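Local structure of diguanylate cyclase (5M3C) at residues Val268-Ala271 / Gly272-Gly276; Arg227-Pro230 / Leu231-Cys235; Ala172-Arg175 / Met176-Thr180. The protein is a diguanylate cyclase-family protein that carries a GGDEF domain and an EAL domain on a single chain. All coordinates share one frame; numbering follows the deposited sequence.

Contact 1: Val268-Ala271 / Gly272-Gly276; sequences VNLA and GAQLG. With CA (calcium ion), chain H.
The side chain of Q274 folds back onto A271, where the backbone N–H gives a bent hydrogen bond to its amide oxygen. This local turn leads from strand 266-269 of the EAL domain, a TIM-barrel-like fold, into the weakly bonded helix 272-276. A271 N lies 3.2 Å from Q274 OE1 with an N-H...O angle of 138°, and the donor stands 44° above the amide plane, off the lone pairs. CG of Q274 is set beside its own backbone N (chi1 -67°) and the chain runs on extended, which carries the amide back past the helix start. A second link is weak: Q274 N reaches A271 O at 3.1 Å. The amide end of Q274 crosses a buried leucine at a slant, with Q274 CD 3.5 Å from L270 CD1. The other branch of L270 turns to L275, whose side chain crosses it at about a right angle, CD2 of L270 approaching CD1 of L275 to 3.4 Å.

Further out, helix 238-259 backs the turn, with L246 against Q274 and I238 against A271. Backbone bonds from V268 and L270 to E301 tie this part of the chain to neighbouring strand 298-303. E301 also binds calcium, together with E210, D331 and N269. The N269 side chain leads away from the turn, and its OD1 binds the calcium ion at 2.6 Å.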
loop_
_atom_site.group_PDB
_atom_site.type_symbol
_atom_site.label_atom_id
_atom_site.label_comp_id
_atom_site.label_asym_id
_atom_site.label_seq_id
_atom_site.Cartn_x
_atom_site.Cartn_y
_atom_site.Cartn_z
ATOM N N VAL B 268 9.380 23.470 -2.516
ATOM C CA VAL B 268 9.862 22.897 -1.264
ATOM C C VAL B 268 9.157 21.584 -0.956
ATOM O O VAL B 268 7.935 21.481 -1.074
ATOM C CB VAL B 268 9.661 23.864 -0.087
ATOM C CG1 VAL B 268 10.030 23.189 1.224
ATOM C CG2 VAL B 268 10.496 25.115 -0.288
ATOM N N ASN B 269 9.934 20.579 -0.566
ATOM C CA ASN B 269 9.377 19.284 -0.198
ATOM C C ASN B 269 8.583 19.401 1.097
ATOM O O ASN B 269 9.001 20.076 2.037
ATOM C CB ASN B 269 10.484 18.244 -0.039
ATOM C CG ASN B 269 11.151 17.896 -1.356
ATOM O OD1 ASN B 269 10.482 17.647 -2.359
ATOM N ND2 ASN B 269 12.478 17.867 -1.356
ATOM N N LEU B 270 7.434 18.738 1.133
ATOM C CA LEU B 270 6.575 18.752 2.304
ATOM C C LEU B 270 6.469 17.345 2.877
ATOM O O LEU B 270 5.758 16.502 2.337
ATOM C CB LEU B 270 5.187 19.273 1.933
ATOM C CG LEU B 270 4.297 19.711 3.093
ATOM C CD1 LEU B 270 4.861 20.953 3.760
ATOM C CD2 LEU B 270 2.882 19.966 2.598
ATOM N N ALA B 271 7.189 17.098 3.968
ATOM C CA ALA B 271 7.151 15.804 4.641
ATOM C C ALA B 271 5.714 15.366 4.885
ATOM O O ALA B 271 4.824 16.195 5.064
ATOM C CB ALA B 271 7.910 15.874 5.957
ATOM N N GLY B 272 5.491 14.057 4.892
ATOM C CA GLY B 272 4.149 13.509 5.066
ATOM C C GLY B 272 3.435 14.046 6.293
ATOM O O GLY B 272 2.262 14.415 6.227
ATOM N N ALA B 273 4.149 14.099 7.413
ATOM C CA ALA B 273 3.554 14.486 8.688
ATOM C C ALA B 273 3.111 15.948 8.704
ATOM O O ALA B 273 2.123 16.290 9.356
ATOM C CB ALA B 273 4.526 14.217 9.825
ATOM N N GLN B 274 3.834 16.807 7.989
ATOM C CA GLN B 274 3.466 18.219 7.897
ATOM C C GLN B 274 2.049 18.372 7.366
ATOM O O GLN B 274 1.338 19.305 7.734
ATOM C CB GLN B 274 4.419 18.977 6.976
ATOM C CG GLN B 274 5.837 19.105 7.497
ATOM C CD GLN B 274 6.688 19.998 6.618
ATOM O OE1 GLN B 274 7.628 19.537 5.970
ATOM N NE2 GLN B 274 6.353 21.281 6.581
ATOM N N LEU B 275 1.646 17.455 6.494
ATOM C CA LEU B 275 0.313 17.492 5.912
ATOM C C LEU B 275 -0.718 17.129 6.973
ATOM O O LEU B 275 -1.866 17.570 6.917
ATOM C CB LEU B 275 0.221 16.526 4.732
ATOM C CG LEU B 275 -0.635 17.007 3.561
ATOM C CD1 LEU B 275 0.018 18.199 2.878
ATOM C CD2 LEU B 275 -0.852 15.879 2.566
ATOM N N GLY B 276 -0.292 16.325 7.943
ATOM C CA GLY B 276 -1.148 15.912 9.047
ATOM C C GLY B 276 -1.414 17.022 10.047
ATOM O O GLY B 276 -2.359 16.939 10.830
HETATM CA CA CA H . 11.966 17.451 -4.505
#

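Contact 2: Arg227-Pro230 / Leu231-Cys235; sequences RFIP and LAEDC
Three successive backbone hydrogen bonds join F228, I229 and P230 to the residues four places on. A232 N to F228 O measures 3.1 Å. E233 N to I229 O is 2.8 Å and nearly straight at the hydrogen (170°). The third, D234 N to P230 O, is 2.7 Å. P230 has no N–H to give, and its nitrogen makes no bond to the preceding turn, so helix 225-234 is kinked there.

This helix belongs to the EAL domain, following strand 206-217 of its TIM-barrel-like fold, and C235 is the first residue past its end to leave helical backbone angles.

Side-chain van der Waals contact between the segments is slight. E233 has CG beside its own backbone N and an extended chain beyond, which lays the carboxylate obliquely across aliphatic carbons of the preceding turn, OE2 being 4.0 Å from I229 CG2 and OE1 3.7 Å from P230 CA. L231 passes F228 by its CB, 3.4 Å from F228 O, while its branches pack outside the segments on R175 and L178 of helix 168-187.

Among the charged groups, D234 turns its carboxylate away from P230: CG lies opposite the backbone N (chi1 -179°), and OD2 makes a salt bridge with R175. R227 has a weak, long ion pair through NH1 with E174 OE1.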
loop_
_atom_site.group_PDB
_atom_site.type_symbol
_atom_site.label_atom_id
_atom_site.label_comp_id
_atom_site.label_asym_id
_atom_site.label_seq_id
_atom_site.Cartn_x
_atom_site.Cartn_y
_atom_site.Cartn_z
ATOM N N ARG B 227 20.036 10.851 5.761
ATOM C CA ARG B 227 20.481 10.414 7.070
ATOM C C ARG B 227 19.694 11.125 8.170
ATOM O O ARG B 227 19.208 10.483 9.098
ATOM C CB ARG B 227 21.978 10.695 7.206
ATOM C CG ARG B 227 22.712 9.897 8.271
ATOM C CD ARG B 227 24.206 9.948 7.990
ATOM N NE ARG B 227 25.012 10.104 9.197
ATOM C CZ ARG B 227 26.155 10.786 9.250
ATOM N NH1 ARG B 227 26.825 10.874 10.392
ATOM N NH2 ARG B 227 26.627 11.394 8.166
ATOM N N PHE B 228 19.547 12.444 8.057
ATOM C CA PHE B 228 18.998 13.232 9.163
ATOM C C PHE B 228 17.489 13.457 9.125
ATOM O O PHE B 228 16.916 13.897 10.121
ATOM C CB PHE B 228 19.744 14.573 9.328
ATOM C CG PHE B 228 19.434 15.608 8.271
ATOM C CD1 PHE B 228 18.144 16.084 8.087
ATOM C CD2 PHE B 228 20.452 16.146 7.493
ATOM C CE1 PHE B 228 17.872 17.047 7.129
ATOM C CE2 PHE B 228 20.186 17.109 6.536
ATOM C CZ PHE B 228 18.896 17.560 6.354
ATOM N N ILE B 229 16.832 13.171 8.003
ATOM C CA ILE B 229 15.374 13.329 7.964
ATOM C C ILE B 229 14.669 12.175 8.684
ATOM O O ILE B 229 13.737 12.399 9.466
ATOM C CB ILE B 229 14.843 13.488 6.530
ATOM C CG1 ILE B 229 15.303 14.831 5.962
ATOM C CG2 ILE B 229 13.324 13.426 6.518
ATOM C CD1 ILE B 229 14.997 15.020 4.492
ATOM N N PRO B 230 15.117 10.936 8.436
ATOM C CA PRO B 230 14.592 9.822 9.220
ATOM C C PRO B 230 14.856 10.024 10.709
ATOM O O PRO B 230 13.997 9.723 11.537
ATOM C CB PRO B 230 15.373 8.615 8.690
ATOM C CG PRO B 230 15.832 9.012 7.330
ATOM C CD PRO B 230 16.073 10.491 7.408
ATOM N N LEU B 231 16.042 10.532 11.037
ATOM C CA LEU B 231 16.379 10.873 12.414
ATOM C C LEU B 231 15.288 11.759 13.001
ATOM O O LEU B 231 14.734 11.461 14.064
ATOM C CB LEU B 231 17.722 11.601 12.460
ATOM C CG LEU B 231 18.181 12.106 13.828
ATOM C CD1 LEU B 231 18.540 10.936 14.726
ATOM C CD2 LEU B 231 19.366 13.050 13.683
ATOM N N ALA B 232 14.983 12.845 12.296
ATOM C CA ALA B 232 13.944 13.774 12.724
ATOM C C ALA B 232 12.608 13.055 12.874
ATOM O O ALA B 232 11.924 13.205 13.891
ATOM C CB ALA B 232 13.819 14.921 11.735
ATOM N N GLU B 233 12.241 12.269 11.865
ATOM C CA GLU B 233 11.010 11.479 11.934
ATOM C C GLU B 233 11.007 10.565 13.164
ATOM O O GLU B 233 9.999 10.458 13.865
ATOM C CB GLU B 233 10.824 10.656 10.653
ATOM C CG GLU B 233 10.398 11.488 9.447
ATOM C CD GLU B 233 10.506 10.744 8.123
ATOM O OE1 GLU B 233 11.111 9.650 8.086
ATOM O OE2 GLU B 233 9.986 11.263 7.111
ATOM N N ASP B 234 12.144 9.922 13.428
ATOM C CA ASP B 234 12.266 8.983 14.543
ATOM C C ASP B 234 12.147 9.680 15.893
ATOM O O ASP B 234 11.402 9.223 16.758
ATOM C CB ASP B 234 13.593 8.222 14.467
ATOM C CG ASP B 234 13.756 7.207 15.594
ATOM O OD1 ASP B 234 12.733 6.733 16.135
ATOM O OD2 ASP B 234 14.912 6.875 15.938
ATOM N N CYS B 235 12.874 10.778 16.080
ATOM C CA CYS B 235 12.840 11.484 17.364
ATOM C C CYS B 235 11.972 12.743 17.336
ATOM O O CYS B 235 12.223 13.697 18.069
ATOM C CB CYS B 235 14.258 11.825 17.826
ATOM S SG CYS B 235 15.138 12.981 16.757
#

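Contact 3: Ala172-Arg175 / Met176-Thr180; sequences ATER and MALET
R175 and E179, one helical turn apart, are joined by a salt bridge on helix 168-187, the helix between the last strand of the GGDEF sheet, 161-163, and the first strand of the EAL sheet, 192-200. The pair follows the i, i+4 pattern of an intrahelical ion pair. E179 OE2 arrives at the edge of the guanidinium, in its plane, 2.5 Å from R175 NH1; at this resolution so short a value establishes the pairing and little more. The two flat groups stand 75° apart, so they are far from coplanar; OE2 is the oxygen that faces NH1, while OE1 bridges to R183. R175 starts with CG opposite the backbone N (chi1 -151°), but bends at chi2 and chi3 turn the guanidinium round toward E179, whose own chain is extended throughout.

The close-packed side faces helix 225-234 and the loops beside it. L178, buried, lies alongside E174 and points the same way, with its CD1 4.0 Å from E174 CG. Outside the pair, F220, I223, R227 and L231 cover L178. Beneath these side chains the helix bond from L178 N to E174 O is 2.8 Å long and almost straight.

On the more exposed side the packing is looser. A177 N bonds to T173 O at 2.8 Å, but the T173 side chain turns back, its OG1 bonding to Y170 O. M176 is exposed yet touches Y151 of helix 139-155, as does A172. Its CG, set beside the backbone N (chi1 -73°), and its extended chain run back past the preceding turn, bringing M176 SD to 3.8 Å from A172 O.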
loop_
_atom_site.group_PDB
_atom_site.type_symbol
_atom_site.label_atom_id
_atom_site.label_comp_id
_atom_site.label_asym_id
_atom_site.label_seq_id
_atom_site.Cartn_x
_atom_site.Cartn_y
_atom_site.Cartn_z
ATOM N N ALA B 172 24.577 3.441 18.796
ATOM C CA ALA B 172 23.580 3.898 19.756
ATOM C C ALA B 172 23.888 5.306 20.243
ATOM O O ALA B 172 22.995 6.151 20.305
ATOM C CB ALA B 172 23.509 2.942 20.934
ATOM N N THR B 173 25.148 5.559 20.587
ATOM C CA THR B 173 25.537 6.877 21.077
ATOM C C THR B 173 25.421 7.903 19.952
ATOM O O THR B 173 24.823 8.964 20.141
ATOM C CB THR B 173 26.967 6.902 21.656
ATOM O OG1 THR B 173 27.920 6.804 20.595
ATOM C CG2 THR B 173 27.183 5.761 22.640
ATOM N N GLU B 174 25.972 7.583 18.781
ATOM C CA GLU B 174 25.916 8.504 17.635
ATOM C C GLU B 174 24.493 8.985 17.367
ATOM O O GLU B 174 24.249 10.185 17.193
ATOM C CB GLU B 174 26.474 7.856 16.364
ATOM C CG GLU B 174 25.893 8.454 15.085
ATOM C CD GLU B 174 26.795 8.304 13.872
ATOM O OE1 GLU B 174 26.263 8.042 12.772
ATOM O OE2 GLU B 174 28.029 8.460 14.008
ATOM N N ARG B 175 23.562 8.037 17.325
ATOM C CA ARG B 175 22.160 8.359 17.107
ATOM C C ARG B 175 21.693 9.371 18.147
ATOM O O ARG B 175 20.963 10.306 17.826
ATOM C CB ARG B 175 21.297 7.100 17.186
ATOM C CG ARG B 175 20.033 7.159 16.340
ATOM C CD ARG B 175 18.809 6.739 17.139
ATOM N NE ARG B 175 18.451 7.752 18.132
ATOM C CZ ARG B 175 17.564 8.727 17.932
ATOM N NH1 ARG B 175 17.315 9.602 18.899
ATOM N NH2 ARG B 175 16.921 8.831 16.774
ATOM N N MET B 176 22.119 9.184 19.394
ATOM C CA MET B 176 21.755 10.108 20.466
ATOM C C MET B 176 22.384 11.485 20.236
ATOM O O MET B 176 21.730 12.517 20.393
ATOM C CB MET B 176 22.200 9.559 21.825
ATOM C CG MET B 176 21.380 8.385 22.337
ATOM S SD MET B 176 22.167 7.593 23.756
ATOM C CE MET B 176 21.049 6.227 24.053
ATOM N N ALA B 177 23.661 11.494 19.867
ATOM C CA ALA B 177 24.366 12.742 19.621
ATOM C C ALA B 177 23.666 13.528 18.520
ATOM O O ALA B 177 23.243 14.672 18.725
ATOM C CB ALA B 177 25.809 12.459 19.238
ATOM N N LEU B 178 23.528 12.904 17.355
ATOM C CA LEU B 178 22.918 13.576 16.211
ATOM C C LEU B 178 21.557 14.176 16.557
ATOM O O LEU B 178 21.176 15.219 16.020
ATOM C CB LEU B 178 22.796 12.620 15.023
ATOM C CG LEU B 178 24.126 12.300 14.337
ATOM C CD1 LEU B 178 23.921 11.321 13.192
ATOM C CD2 LEU B 178 24.799 13.570 13.839
ATOM N N GLU B 179 20.822 13.526 17.454
ATOM C CA GLU B 179 19.544 14.069 17.886
ATOM C C GLU B 179 19.766 15.423 18.548
ATOM O O GLU B 179 19.142 16.413 18.168
ATOM C CB GLU B 179 18.826 13.123 18.848
ATOM C CG GLU B 179 17.559 13.726 19.438
ATOM C CD GLU B 179 16.775 12.751 20.296
ATOM O OE1 GLU B 179 15.710 13.148 20.814
ATOM O OE2 GLU B 179 17.214 11.593 20.458
ATOM N N THR B 180 20.665 15.464 19.529
ATOM C CA THR B 180 20.928 16.700 20.264
ATOM C C THR B 180 21.407 17.782 19.313
ATOM O O THR B 180 20.978 18.937 19.393
ATOM C CB THR B 180 21.996 16.509 21.358
ATOM O OG1 THR B 180 23.094 15.754 20.833
ATOM C CG2 THR B 180 21.420 15.781 22.555
#

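Overall arrangement
The three contacts follow the chain in the order 3, 2, 1. Contacts 3 and 2, with centres 11 Å apart, meet directly: C235 CB is 3.6 Å from E179 OE1, and L231 CD2 lies 3.7 Å from L178 O. Contacts 2 and 1 do not touch; their nearest atoms are about 5 Å apart and their centres 14 Å. Contacts 1 and 3 stand farthest apart, about 24 Å between centres. Contact 1 alone holds a metal ligand, of the EAL-domain calcium site. Contacts 2 and 3 approach the bound guanosine-5'-triphosphate: the side chains of D234 and R175 are about 6 Å and 8 Å from it.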